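Local coordinates for intracellular protein transport protein USO1 (PDB 6LSU) that is required for protein transport from the endoplasmic reticulum to the Golgi complex and acts as a membrane tether, seen here as its globular head, at residues His419-Arg424 with Leu687-Asp692; Val381-Pro386 with Lys400-Val405; Ile624-Thr629 with Ala664-Gln669. One frame throughout, in Å; residues are numbered along the deposited sequence.

Interaction 1 (His419-Arg424 with Leu687-Asp692); sequences HTFDTR and LTPELD
Asp422 and Thr688 meet through first torsions that turn both groups to the backbone N side. In Asp422, CG lies anti to the carbonyl carbon (chi1 -80°). In Thr688, OG1 also lies anti to the carbonyl carbon (chi1 -44°), which puts the hydroxyl close to its own backbone N. The two donors of Thr688 can therefore grip one carboxylate. Thr688 N gives its hydrogen to Asp422 OD1 at 2.8 Å, in a nearly straight bond. The hydroxyl OG1 donates to Asp422 OD2 at 2.7 Å. Each oxygen is met on its syn side, with the donor 21° out of the carboxylate plane. This two-pronged bond would hold the carboxylate against rotation about its last torsion. Asp422 sits in the first turn of helix 421-435, where the helix end would probably stabilise its negative charge. Beside these two hydrogen bonds, the Phe421 ring and the Pro689 ring cross obliquely. Phe421 CE2 comes 3.9 Å from Pro689 CG. Pro697 touches both rings, and Phe515 meets Phe421 from helix 514-528. At the backbone of Asp422, Leu687 brings CD2 to 4.0 Å from Asp422 O. Its side chain also lies on Leu360, Val425 and Arg429. Thr420 is the N-cap; its OG1 accepts a weak capping bond from Thr423 N. The arrangement is a capped helix N-terminus with a loop bound to its first turn. Here the helix start belongs to ARM 7, and the loop comes from far along the chain, between helices 660-673 and 703-711.

Interaction 2 (Val381-Pro386 with Lys400-Val405); sequences VPYFDP and KLIPVV
Val381 and Val404 set their side chains at about a right angle, with Val381 CG1 3.8 Å from Val404 CG2. Val404 opens helix 404-414, so this pair joins the first strand to the helix that follows the second. Val381, Tyr383, Lys400 and Ile402 share one face of the strand pair. There the Tyr383 ring and the Ile402 side chain also cross at about a right angle. Their modelled closeness is doubtful. Ile407 of helix 404-414 touches Val381, Tyr383 and Ile402, while Phe346 touches Tyr383 and Val404. Lys400 starts on this face, but its chain leads away from the other strand. The two strands form an antiparallel beta-hairpin with a long connection, set between helices 370-376 and 404-414 within ARM 7 of an otherwise mostly helical head. Two hydrogen-bonded pairs hold it. Val381 N binds Ile402 O at 2.7 Å, and Ile402 N returns the bond to Val381 O at 3.0 Å. Tyr383 N binds Lys400 O at 2.7 Å, and Lys400 N binds Tyr383 O at 3.0 Å. Between them lies the non-hydrogen-bonded pair Pro382 and Leu401, a position where proline's missing N-H costs no bond across the pair. These two residues occupy the other face. Leu401 has CG anti to its carbonyl carbon, beside the backbone N (chi1 -67°), and its CD2 lies 3.9 Å from Pro382 CA.

Interaction 3 (Ile624-Thr629 with Ala664-Gln669); sequences IKCLVT and ASRIKQ
Arg666 reaches across to Lys625, Cys626 and Thr629 from the point where the two helices come nearest. Its chain is extended from CG to NE and runs past Thr629, with Arg666 CD 3.6 Å from Thr629 OG1. The Arg666 and Lys625 side chains cross at about a right angle, and Lys625 CG sits over the centre of one guanidinium face, 3.8 Å above the plane. Arg666 NH1 makes a weak bond to Thr629 OG1 at 3.3 Å. Thr629 OG1 donates in turn to Lys625 O of its own helix, at 2.6 Å. The stronger partner of the guanidinium is Ser614 O, bound by NH2. An alanine in place of Arg666 would probably leave Ser614 O without this donor and uncover the Lys625 chain. Segment 624-629 of helix 622-637 lies in ARM 10, and helix 660-673 packs across it in the mostly helical head. The segments cross at -125° with axes 9.0 Å apart. Next, Ile667 turns its CD1 toward the first helix, 4.4 Å from Cys626 O, and also touches Ile716 and Arg717 of helix 713-717. One turn on from Arg666, Gln669 brings OE1 to 4.4 Å from Cys626 SG.

All three contacts lie in the C-terminal half of the head. Interaction 3 is the buried one: it packs helix on helix, and a guanidinium is covered on one face by the aliphatic part of a lysine. Interaction 1 is a surface contact, where a carboxylate on a helix start takes hydrogen bonds from a loop. Interaction 2 is partly buried and relies on backbone bonds between strands. Interactions 1 and 2 both involve ARM 7, and helices 404-414 and 421-435 follow each other in the chain. Even so, their nearest atoms are about 7 Å apart. Interactions 2 and 3 are farthest apart, with centres 47 Å from each other. Interaction 1 spans the longest sequence gap.

Interaction 1 (His419-Arg424 with Leu687-Asp692)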
ATOM      1  N   HIS A 419     -16.895   2.543  -9.471  1.00 77.26           N
ATOM      2  CA  HIS A 419     -15.550   2.450  -8.819  1.00 75.65           C
ATOM      3  C   HIS A 419     -15.624   2.438  -7.290  1.00 64.13           C
ATOM      4  O   HIS A 419     -16.562   2.989  -6.713  1.00 90.91           O
ATOM      5  CB  HIS A 419     -14.618   3.588  -9.260  1.00 76.28           C
ATOM      6  CG  HIS A 419     -14.212   3.467 -10.688  1.00 75.28           C
ATOM      7  ND1 HIS A 419     -13.840   2.270 -11.244  1.00 80.16           N
ATOM      8  CD2 HIS A 419     -14.122   4.377 -11.674  1.00 86.48           C
ATOM      9  CE1 HIS A 419     -13.549   2.434 -12.514  1.00 84.37           C
ATOM     10  NE2 HIS A 419     -13.707   3.717 -12.804  1.00 90.03           N
ATOM     11  N   THR A 420     -14.671   1.796  -6.647  1.00 60.47           N
ATOM     12  CA  THR A 420     -14.646   1.675  -5.178  1.00 57.58           C
ATOM     13  C   THR A 420     -14.183   3.010  -4.562  1.00 52.01           C
ATOM     14  O   THR A 420     -13.549   3.886  -5.193  1.00 54.79           O
ATOM     15  CB  THR A 420     -13.772   0.515  -4.710  1.00 59.37           C
ATOM     16  OG1 THR A 420     -12.442   0.886  -5.085  1.00 72.68           O
ATOM     17  CG2 THR A 420     -14.196  -0.808  -5.309  1.00 59.72           C
ATOM     18  N   PHE A 421     -14.499   3.180  -3.315  1.00 46.52           N
ATOM     19  CA  PHE A 421     -14.089   4.380  -2.574  1.00 48.51           C
ATOM     20  C   PHE A 421     -12.574   4.477  -2.646  1.00 49.29           C
ATOM     21  O   PHE A 421     -12.119   5.576  -2.925  1.00 54.70           O
ATOM     22  CB  PHE A 421     -14.630   4.339  -1.145  1.00 45.98           C
ATOM     23  CG  PHE A 421     -14.294   5.541  -0.304  1.00 41.74           C
ATOM     24  CD1 PHE A 421     -14.837   6.788  -0.604  1.00 46.37           C
ATOM     25  CD2 PHE A 421     -13.372   5.448   0.719  1.00 44.27           C
ATOM     26  CE1 PHE A 421     -14.517   7.911   0.153  1.00 46.61           C
ATOM     27  CE2 PHE A 421     -13.035   6.558   1.475  1.00 48.28           C
ATOM     28  CZ  PHE A 421     -13.647   7.775   1.230  1.00 51.72           C
ATOM     29  N   ASP A 422     -11.863   3.373  -2.453  1.00 55.40           N
ATOM     30  CA  ASP A 422     -10.375   3.270  -2.483  1.00 57.18           C
ATOM     31  C   ASP A 422      -9.807   3.882  -3.777  1.00 52.59           C
ATOM     32  O   ASP A 422      -8.905   4.713  -3.655  1.00 51.19           O
ATOM     33  CB  ASP A 422      -9.930   1.830  -2.226  1.00 59.31           C
ATOM     34  CG  ASP A 422      -9.947   1.462  -0.744  1.00 66.56           C
ATOM     35  OD1 ASP A 422     -10.331   2.329   0.107  1.00 77.03           O
ATOM     36  OD2 ASP A 422      -9.551   0.327  -0.442  1.00 70.12           O
ATOM     37  N   THR A 423     -10.354   3.522  -4.951  1.00 49.74           N
ATOM     38  CA  THR A 423      -9.964   4.124  -6.252  1.00 46.99           C
ATOM     39  C   THR A 423     -10.138   5.635  -6.148  1.00 51.41           C
ATOM     40  O   THR A 423      -9.187   6.387  -6.378  1.00 59.62           O
ATOM     41  CB  THR A 423     -10.741   3.512  -7.420  1.00 50.26           C
ATOM     42  OG1 THR A 423     -10.303   2.188  -7.703  1.00 47.90           O
ATOM     43  CG2 THR A 423     -10.619   4.274  -8.722  1.00 48.39           C
ATOM     44  N   ARG A 424     -11.315   6.099  -5.763  1.00 59.67           N
ATOM     45  CA  ARG A 424     -11.610   7.551  -5.596  1.00 50.95           C
ATOM     46  C   ARG A 424     -10.601   8.212  -4.664  1.00 47.41           C
ATOM     47  O   ARG A 424     -10.190   9.357  -4.910  1.00 52.39           O
ATOM     48  CB  ARG A 424     -13.042   7.733  -5.099  1.00 54.97           C
ATOM     49  CG  ARG A 424     -14.066   7.308  -6.148  1.00 59.37           C
ATOM     50  CD  ARG A 424     -15.478   7.415  -5.666  1.00 57.16           C
ATOM     51  NE  ARG A 424     -15.829   8.819  -5.654  1.00 67.43           N
ATOM     52  CZ  ARG A 424     -16.842   9.367  -4.983  1.00 62.18           C
ATOM     53  NH1 ARG A 424     -17.648   8.617  -4.250  1.00 59.89           N
ATOM     54  NH2 ARG A 424     -17.066  10.660  -5.091  1.00 60.02           N
ATOM     55  N   LEU A 687      -7.744   5.276   3.410  1.00 97.57           N
ATOM     56  CA  LEU A 687      -7.951   4.109   2.518  1.00 98.91           C
ATOM     57  C   LEU A 687      -8.551   2.978   3.343  1.00102.36           C
ATOM     58  O   LEU A 687      -8.201   2.890   4.553  1.00106.24           O
ATOM     59  CB  LEU A 687      -6.603   3.684   1.939  1.00100.50           C
ATOM     60  CG  LEU A 687      -6.082   4.545   0.796  1.00 97.57           C
ATOM     61  CD1 LEU A 687      -4.575   4.680   0.893  1.00103.02           C
ATOM     62  CD2 LEU A 687      -6.514   3.987  -0.556  1.00 89.74           C
ATOM     63  N   THR A 688      -9.405   2.159   2.721  1.00108.73           N
ATOM     64  CA  THR A 688     -10.029   0.949   3.332  1.00120.03           C
ATOM     65  C   THR A 688     -10.492   1.322   4.739  1.00108.84           C
ATOM     66  O   THR A 688      -9.990   0.804   5.734  1.00126.52           O
ATOM     67  CB  THR A 688      -9.063  -0.248   3.264  1.00121.31           C
ATOM     68  OG1 THR A 688      -8.468  -0.271   1.964  1.00117.92           O
ATOM     69  CG2 THR A 688      -9.731  -1.585   3.500  1.00115.95           C
ATOM     70  N   PRO A 689     -11.439   2.275   4.842  1.00105.19           N
ATOM     71  CA  PRO A 689     -11.987   2.721   6.130  1.00102.12           C
ATOM     72  C   PRO A 689     -13.196   1.885   6.581  1.00 99.04           C
ATOM     73  O   PRO A 689     -13.723   1.142   5.737  1.00 84.71           O
ATOM     74  CB  PRO A 689     -12.478   4.117   5.745  1.00 95.56           C
ATOM     75  CG  PRO A 689     -13.071   3.873   4.367  1.00 95.71           C
ATOM     76  CD  PRO A 689     -12.069   2.958   3.699  1.00 97.93           C
ATOM     77  N   GLU A 690     -13.686   2.092   7.813  1.00 96.89           N
ATOM     78  CA  GLU A 690     -14.891   1.380   8.309  1.00 95.20           C
ATOM     79  C   GLU A 690     -16.145   1.889   7.579  1.00 88.74           C
ATOM     80  O   GLU A 690     -16.126   3.015   7.063  1.00 88.81           O
ATOM     81  CB  GLU A 690     -15.029   1.512   9.822  1.00110.90           C
ATOM     82  CG  GLU A 690     -15.744   0.307  10.424  1.00123.51           C
ATOM     83  CD  GLU A 690     -16.037   0.361  11.914  1.00127.40           C
ATOM     84  OE1 GLU A 690     -16.432  -0.695  12.471  1.00121.85           O
ATOM     85  OE2 GLU A 690     -15.880   1.454  12.512  1.00123.56           O
ATOM     86  N   LEU A 691     -17.206   1.079   7.544  1.00 92.62           N
ATOM     87  CA  LEU A 691     -18.460   1.389   6.811  1.00 91.75           C
ATOM     88  C   LEU A 691     -19.690   1.460   7.732  1.00 98.03           C
ATOM     89  O   LEU A 691     -19.614   1.046   8.901  1.00 91.74           O
ATOM     90  CB  LEU A 691     -18.654   0.330   5.728  1.00 98.15           C
ATOM     91  CG  LEU A 691     -17.852   0.564   4.449  1.00 99.17           C
ATOM     92  CD1 LEU A 691     -16.397   0.184   4.661  1.00100.99           C
ATOM     93  CD2 LEU A 691     -18.445  -0.231   3.297  1.00 96.45           C
ATOM     94  N   ASP A 692     -20.773   2.000   7.154  1.00112.55           N
ATOM     95  CA  ASP A 692     -22.091   2.352   7.746  1.00103.69           C
ATOM     96  C   ASP A 692     -23.109   1.272   7.411  1.00118.04           C
ATOM     97  O   ASP A 692     -22.839   0.494   6.476  1.00127.75           O
ATOM     98  CB  ASP A 692     -22.694   3.587   7.070  1.00100.49           C
ATOM     99  CG  ASP A 692     -22.180   4.912   7.589  1.00101.62           C
ATOM    100  OD1 ASP A 692     -21.157   4.880   8.344  1.00108.77           O
ATOM    101  OD2 ASP A 692     -22.812   5.953   7.240  1.00 89.07           O
TER

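Interaction 2 (Val381-Pro386 with Lys400-Val405)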
ATOM      1  N   VAL A 381      -5.294   9.578 -22.557  1.00 68.90           N
ATOM      2  CA  VAL A 381      -5.577   8.125 -22.630  1.00 72.86           C
ATOM      3  C   VAL A 381      -6.651   7.908 -23.689  1.00 71.72           C
ATOM      4  O   VAL A 381      -7.567   8.701 -23.855  1.00 72.89           O
ATOM      5  CB  VAL A 381      -5.838   7.520 -21.239  1.00 77.76           C
ATOM      6  CG1 VAL A 381      -6.410   8.530 -20.282  1.00 79.31           C
ATOM      7  CG2 VAL A 381      -6.676   6.258 -21.270  1.00 85.14           C
ATOM      8  N   PRO A 382      -6.444   6.908 -24.557  1.00 71.82           N
ATOM      9  CA  PRO A 382      -7.365   6.588 -25.648  1.00 79.06           C
ATOM     10  C   PRO A 382      -8.707   6.136 -25.051  1.00 84.80           C
ATOM     11  O   PRO A 382      -8.693   5.369 -24.083  1.00 89.35           O
ATOM     12  CB  PRO A 382      -6.642   5.431 -26.354  1.00 78.89           C
ATOM     13  CG  PRO A 382      -5.867   4.783 -25.207  1.00 79.76           C
ATOM     14  CD  PRO A 382      -5.295   5.998 -24.512  1.00 76.87           C
ATOM     15  N   TYR A 383      -9.815   6.628 -25.599  1.00 80.52           N
ATOM     16  CA  TYR A 383     -11.188   6.163 -25.288  1.00 85.64           C
ATOM     17  C   TYR A 383     -11.879   5.767 -26.600  1.00 92.45           C
ATOM     18  O   TYR A 383     -11.439   6.202 -27.697  1.00 79.64           O
ATOM     19  CB  TYR A 383     -11.904   7.212 -24.434  1.00 80.42           C
ATOM     20  CG  TYR A 383     -11.578   6.993 -22.985  1.00 89.30           C
ATOM     21  CD1 TYR A 383     -10.442   7.538 -22.414  1.00 93.88           C
ATOM     22  CD2 TYR A 383     -12.326   6.117 -22.215  1.00100.12           C
ATOM     23  CE1 TYR A 383     -10.117   7.308 -21.087  1.00 94.14           C
ATOM     24  CE2 TYR A 383     -12.018   5.874 -20.881  1.00100.53           C
ATOM     25  CZ  TYR A 383     -10.905   6.478 -20.312  1.00 99.57           C
ATOM     26  OH  TYR A 383     -10.557   6.262 -19.006  1.00 96.93           O
ATOM     27  N   PHE A 384     -12.894   4.896 -26.499  1.00100.52           N
ATOM     28  CA  PHE A 384     -13.721   4.397 -27.657  1.00106.98           C
ATOM     29  C   PHE A 384     -15.159   5.044 -27.671  1.00118.18           C
ATOM     30  O   PHE A 384     -15.871   5.148 -26.616  1.00117.80           O
ATOM     31  CB  PHE A 384     -13.620   2.853 -27.754  1.00104.87           C
ATOM     32  CG  PHE A 384     -14.434   2.293 -28.889  1.00103.45           C
ATOM     33  CD1 PHE A 384     -13.970   2.476 -30.178  1.00102.31           C
ATOM     34  CD2 PHE A 384     -15.662   1.666 -28.689  1.00102.94           C
ATOM     35  CE1 PHE A 384     -14.694   2.002 -31.258  1.00109.89           C
ATOM     36  CE2 PHE A 384     -16.389   1.193 -29.771  1.00106.16           C
ATOM     37  CZ  PHE A 384     -15.902   1.363 -31.055  1.00108.10           C
ATOM     38  N   ASP A 385     -15.537   5.575 -28.846  1.00126.58           N
ATOM     39  CA  ASP A 385     -16.911   5.910 -29.328  1.00130.62           C
ATOM     40  C   ASP A 385     -17.649   6.923 -28.447  1.00146.21           C
ATOM     41  O   ASP A 385     -17.447   7.039 -27.237  1.00147.21           O
ATOM     42  CB  ASP A 385     -17.745   4.653 -29.642  1.00122.65           C
ATOM     43  CG  ASP A 385     -18.617   4.058 -28.534  1.00112.16           C
ATOM     44  OD1 ASP A 385     -18.693   4.642 -27.440  1.00108.42           O
ATOM     45  OD2 ASP A 385     -19.219   2.994 -28.779  1.00 99.62           O
ATOM     46  N   PRO A 386     -18.511   7.733 -29.098  1.00170.50           N
ATOM     47  CA  PRO A 386     -19.456   8.644 -28.460  1.00178.41           C
ATOM     48  C   PRO A 386     -20.911   8.300 -28.843  1.00184.32           C
ATOM     49  O   PRO A 386     -21.213   7.121 -29.021  1.00175.51           O
ATOM     50  CB  PRO A 386     -18.905   9.922 -29.127  1.00176.52           C
ATOM     51  CG  PRO A 386     -18.525   9.483 -30.557  1.00175.54           C
ATOM     52  CD  PRO A 386     -18.518   7.967 -30.543  1.00176.29           C
ATOM     53  N   LYS A 400     -11.125   8.814 -29.037  1.00 94.39           N
ATOM     54  CA  LYS A 400     -10.947  10.179 -28.483  1.00 88.59           C
ATOM     55  C   LYS A 400      -9.851  10.098 -27.411  1.00 81.30           C
ATOM     56  O   LYS A 400      -9.771   9.075 -26.741  1.00 77.28           O
ATOM     57  CB  LYS A 400     -12.301  10.696 -27.991  1.00 90.11           C
ATOM     58  CG  LYS A 400     -12.276  12.098 -27.388  1.00108.30           C
ATOM     59  CD  LYS A 400     -11.498  13.142 -28.207  1.00113.14           C
ATOM     60  CE  LYS A 400     -11.736  14.572 -27.756  1.00113.11           C
ATOM     61  NZ  LYS A 400     -10.649  15.481 -28.190  1.00112.94           N
ATOM     62  N   LEU A 401      -8.950  11.076 -27.347  1.00 76.59           N
ATOM     63  CA  LEU A 401      -7.900  11.110 -26.310  1.00 76.10           C
ATOM     64  C   LEU A 401      -8.356  12.039 -25.195  1.00 77.73           C
ATOM     65  O   LEU A 401      -8.660  13.198 -25.493  1.00 82.63           O
ATOM     66  CB  LEU A 401      -6.604  11.607 -26.936  1.00 83.78           C
ATOM     67  CG  LEU A 401      -5.997  10.656 -27.960  1.00 85.11           C
ATOM     68  CD1 LEU A 401      -5.005  11.403 -28.825  1.00 91.24           C
ATOM     69  CD2 LEU A 401      -5.325   9.478 -27.281  1.00 83.24           C
ATOM     70  N   ILE A 402      -8.443  11.539 -23.964  1.00 74.31           N
ATOM     71  CA  ILE A 402      -8.808  12.384 -22.792  1.00 69.97           C
ATOM     72  C   ILE A 402      -7.564  12.576 -21.951  1.00 58.53           C
ATOM     73  O   ILE A 402      -6.800  11.644 -21.735  1.00 56.42           O
ATOM     74  CB  ILE A 402      -9.975  11.778 -21.999  1.00 74.17           C
ATOM     75  CG1 ILE A 402     -11.221  11.617 -22.886  1.00 82.28           C
ATOM     76  CG2 ILE A 402     -10.272  12.619 -20.785  1.00 67.54           C
ATOM     77  CD1 ILE A 402     -11.319  10.281 -23.570  1.00 83.73           C
ATOM     78  N   PRO A 403      -7.332  13.805 -21.464  1.00 56.71           N
ATOM     79  CA  PRO A 403      -6.260  14.072 -20.517  1.00 56.04           C
ATOM     80  C   PRO A 403      -6.461  13.292 -19.216  1.00 59.88           C
ATOM     81  O   PRO A 403      -7.550  13.248 -18.702  1.00 59.62           O
ATOM     82  CB  PRO A 403      -6.324  15.561 -20.248  1.00 55.60           C
ATOM     83  CG  PRO A 403      -7.120  16.106 -21.369  1.00 55.26           C
ATOM     84  CD  PRO A 403      -8.082  15.012 -21.790  1.00 57.49           C
ATOM     85  N   VAL A 404      -5.373  12.660 -18.754  1.00 66.88           N
ATOM     86  CA  VAL A 404      -5.331  11.857 -17.492  1.00 55.71           C
ATOM     87  C   VAL A 404      -5.849  12.732 -16.338  1.00 52.79           C
ATOM     88  O   VAL A 404      -6.701  12.315 -15.583  1.00 59.98           O
ATOM     89  CB  VAL A 404      -3.923  11.278 -17.325  1.00 56.97           C
ATOM     90  CG1 VAL A 404      -3.330  11.409 -15.930  1.00 65.37           C
ATOM     91  CG2 VAL A 404      -3.934   9.834 -17.773  1.00 63.67           C
ATOM     92  N   VAL A 405      -5.506  13.993 -16.280  1.00 55.00           N
ATOM     93  CA  VAL A 405      -5.925  14.803 -15.098  1.00 57.57           C
ATOM     94  C   VAL A 405      -7.462  14.896 -15.068  1.00 59.27           C
ATOM     95  O   VAL A 405      -8.036  14.765 -13.993  1.00 57.91           O
ATOM     96  CB  VAL A 405      -5.244  16.168 -15.080  1.00 49.41           C
ATOM     97  CG1 VAL A 405      -5.799  17.047 -13.983  1.00 51.79           C
ATOM     98  CG2 VAL A 405      -3.758  15.985 -14.926  1.00 54.11           C
TER

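Interaction 3 (Ile624-Thr629 with Ala664-Gln669)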
ATOM      1  N   ILE A 624     -22.692  19.576  13.687  1.00 60.22           N
ATOM      2  CA  ILE A 624     -23.123  20.782  12.930  1.00 68.84           C
ATOM      3  C   ILE A 624     -23.227  21.991  13.873  1.00 73.65           C
ATOM      4  O   ILE A 624     -22.675  23.072  13.569  1.00 66.26           O
ATOM      5  CB  ILE A 624     -24.464  20.586  12.230  1.00 69.25           C
ATOM      6  CG1 ILE A 624     -24.528  19.320  11.376  1.00 73.14           C
ATOM      7  CG2 ILE A 624     -24.730  21.833  11.422  1.00 66.63           C
ATOM      8  CD1 ILE A 624     -23.472  19.262  10.311  1.00 73.69           C
ATOM      9  N   LYS A 625     -23.917  21.822  14.997  1.00 74.03           N
ATOM     10  CA  LYS A 625     -24.168  22.959  15.901  1.00 73.16           C
ATOM     11  C   LYS A 625     -22.812  23.568  16.260  1.00 67.47           C
ATOM     12  O   LYS A 625     -22.694  24.811  16.144  1.00 69.98           O
ATOM     13  CB  LYS A 625     -25.085  22.492  17.035  1.00 84.59           C
ATOM     14  CG  LYS A 625     -24.896  23.122  18.405  1.00 83.94           C
ATOM     15  CD  LYS A 625     -25.879  22.536  19.391  1.00 90.45           C
ATOM     16  CE  LYS A 625     -25.339  22.436  20.803  1.00102.74           C
ATOM     17  NZ  LYS A 625     -26.235  21.604  21.650  1.00107.32           N
ATOM     18  N   CYS A 626     -21.807  22.766  16.622  1.00 64.15           N
ATOM     19  CA  CYS A 626     -20.478  23.322  17.027  1.00 68.10           C
ATOM     20  C   CYS A 626     -19.755  23.919  15.792  1.00 73.59           C
ATOM     21  O   CYS A 626     -19.040  24.950  15.927  1.00 65.39           O
ATOM     22  CB  CYS A 626     -19.621  22.274  17.733  1.00 73.10           C
ATOM     23  SG  CYS A 626     -20.356  21.560  19.250  1.00 78.25           S
ATOM     24  N   LEU A 627     -19.935  23.333  14.597  1.00 66.33           N
ATOM     25  CA  LEU A 627     -19.215  23.797  13.383  1.00 68.35           C
ATOM     26  C   LEU A 627     -19.772  25.141  12.940  1.00 70.65           C
ATOM     27  O   LEU A 627     -18.917  26.076  12.635  1.00 71.23           O
ATOM     28  CB  LEU A 627     -19.302  22.749  12.268  1.00 71.19           C
ATOM     29  CG  LEU A 627     -18.312  21.593  12.412  1.00 69.19           C
ATOM     30  CD1 LEU A 627     -18.445  20.621  11.238  1.00 67.91           C
ATOM     31  CD2 LEU A 627     -16.896  22.135  12.532  1.00 63.60           C
ATOM     32  N   VAL A 628     -21.112  25.255  12.902  1.00 68.80           N
ATOM     33  CA  VAL A 628     -21.814  26.558  12.725  1.00 65.29           C
ATOM     34  C   VAL A 628     -21.273  27.543  13.764  1.00 58.11           C
ATOM     35  O   VAL A 628     -20.963  28.638  13.396  1.00 66.62           O
ATOM     36  CB  VAL A 628     -23.347  26.470  12.820  1.00 62.41           C
ATOM     37  CG1 VAL A 628     -23.939  27.873  12.801  1.00 63.36           C
ATOM     38  CG2 VAL A 628     -23.939  25.663  11.678  1.00 63.97           C
ATOM     39  N   THR A 629     -21.215  27.168  15.028  1.00 63.02           N
ATOM     40  CA  THR A 629     -20.771  28.082  16.120  1.00 66.44           C
ATOM     41  C   THR A 629     -19.340  28.494  15.800  1.00 67.04           C
ATOM     42  O   THR A 629     -19.027  29.684  15.885  1.00 75.77           O
ATOM     43  CB  THR A 629     -20.849  27.413  17.493  1.00 66.52           C
ATOM     44  OG1 THR A 629     -22.170  26.893  17.641  1.00 62.63           O
ATOM     45  CG2 THR A 629     -20.432  28.330  18.626  1.00 65.22           C
ATOM     46  N   ALA A 664     -17.315  28.989  23.918  1.00 87.97           N
ATOM     47  CA  ALA A 664     -16.143  28.243  24.425  1.00 87.61           C
ATOM     48  C   ALA A 664     -16.578  26.810  24.723  1.00 85.60           C
ATOM     49  O   ALA A 664     -15.806  25.895  24.403  1.00 88.01           O
ATOM     50  CB  ALA A 664     -15.531  28.908  25.636  1.00 85.97           C
ATOM     51  N   SER A 665     -17.767  26.614  25.293  1.00 85.56           N
ATOM     52  CA  SER A 665     -18.253  25.261  25.670  1.00 91.79           C
ATOM     53  C   SER A 665     -18.363  24.426  24.396  1.00 92.67           C
ATOM     54  O   SER A 665     -17.950  23.256  24.427  1.00 92.63           O
ATOM     55  CB  SER A 665     -19.559  25.298  26.419  1.00 88.03           C
ATOM     56  OG  SER A 665     -20.271  24.085  26.254  1.00 93.50           O
ATOM     57  N   ARG A 666     -18.901  25.021  23.327  1.00 90.89           N
ATOM     58  CA  ARG A 666     -19.273  24.285  22.089  1.00 89.62           C
ATOM     59  C   ARG A 666     -18.031  24.014  21.243  1.00 89.51           C
ATOM     60  O   ARG A 666     -18.132  23.087  20.413  1.00 67.82           O
ATOM     61  CB  ARG A 666     -20.287  25.060  21.252  1.00 97.22           C
ATOM     62  CG  ARG A 666     -21.704  24.989  21.796  1.00 96.32           C
ATOM     63  CD  ARG A 666     -22.580  26.048  21.162  1.00105.50           C
ATOM     64  NE  ARG A 666     -23.993  25.728  21.312  1.00107.45           N
ATOM     65  CZ  ARG A 666     -24.978  26.256  20.586  1.00111.98           C
ATOM     66  NH1 ARG A 666     -24.718  27.155  19.651  1.00108.78           N
ATOM     67  NH2 ARG A 666     -26.230  25.878  20.796  1.00119.82           N
ATOM     68  N   ILE A 667     -16.961  24.817  21.399  1.00 85.49           N
ATOM     69  CA  ILE A 667     -15.603  24.516  20.852  1.00 83.62           C
ATOM     70  C   ILE A 667     -15.004  23.326  21.618  1.00 86.37           C
ATOM     71  O   ILE A 667     -14.469  22.408  20.963  1.00 84.97           O
ATOM     72  CB  ILE A 667     -14.696  25.758  20.904  1.00 77.73           C
ATOM     73  CG1 ILE A 667     -15.217  26.874  19.998  1.00 76.82           C
ATOM     74  CG2 ILE A 667     -13.250  25.389  20.587  1.00 81.88           C
ATOM     75  CD1 ILE A 667     -16.059  26.401  18.837  1.00 78.58           C
ATOM     76  N   LYS A 668     -15.052  23.367  22.947  1.00 93.41           N
ATOM     77  CA  LYS A 668     -14.545  22.285  23.829  1.00 97.04           C
ATOM     78  C   LYS A 668     -15.381  21.028  23.582  1.00 91.93           C
ATOM     79  O   LYS A 668     -14.819  19.951  23.636  1.00 94.81           O
ATOM     80  CB  LYS A 668     -14.601  22.706  25.301  1.00115.50           C
ATOM     81  CG  LYS A 668     -13.780  21.849  26.257  1.00128.13           C
ATOM     82  CD  LYS A 668     -13.181  22.632  27.412  1.00132.35           C
ATOM     83  CE  LYS A 668     -12.133  21.845  28.174  1.00134.76           C
ATOM     84  NZ  LYS A 668     -11.173  22.744  28.856  1.00137.31           N
ATOM     85  N   GLN A 669     -16.675  21.159  23.288  1.00 96.53           N
ATOM     86  CA  GLN A 669     -17.552  19.970  23.171  1.00 97.36           C
ATOM     87  C   GLN A 669     -17.272  19.301  21.830  1.00 98.07           C
ATOM     88  O   GLN A 669     -17.511  18.060  21.724  1.00101.92           O
ATOM     89  CB  GLN A 669     -19.044  20.283  23.290  1.00107.94           C
ATOM     90  CG  GLN A 669     -19.891  19.023  23.124  1.00119.34           C
ATOM     91  CD  GLN A 669     -21.345  19.144  23.509  1.00127.29           C
ATOM     92  OE1 GLN A 669     -22.088  19.959  22.954  1.00131.67           O
ATOM     93  NE2 GLN A 669     -21.769  18.285  24.434  1.00129.94           N
TER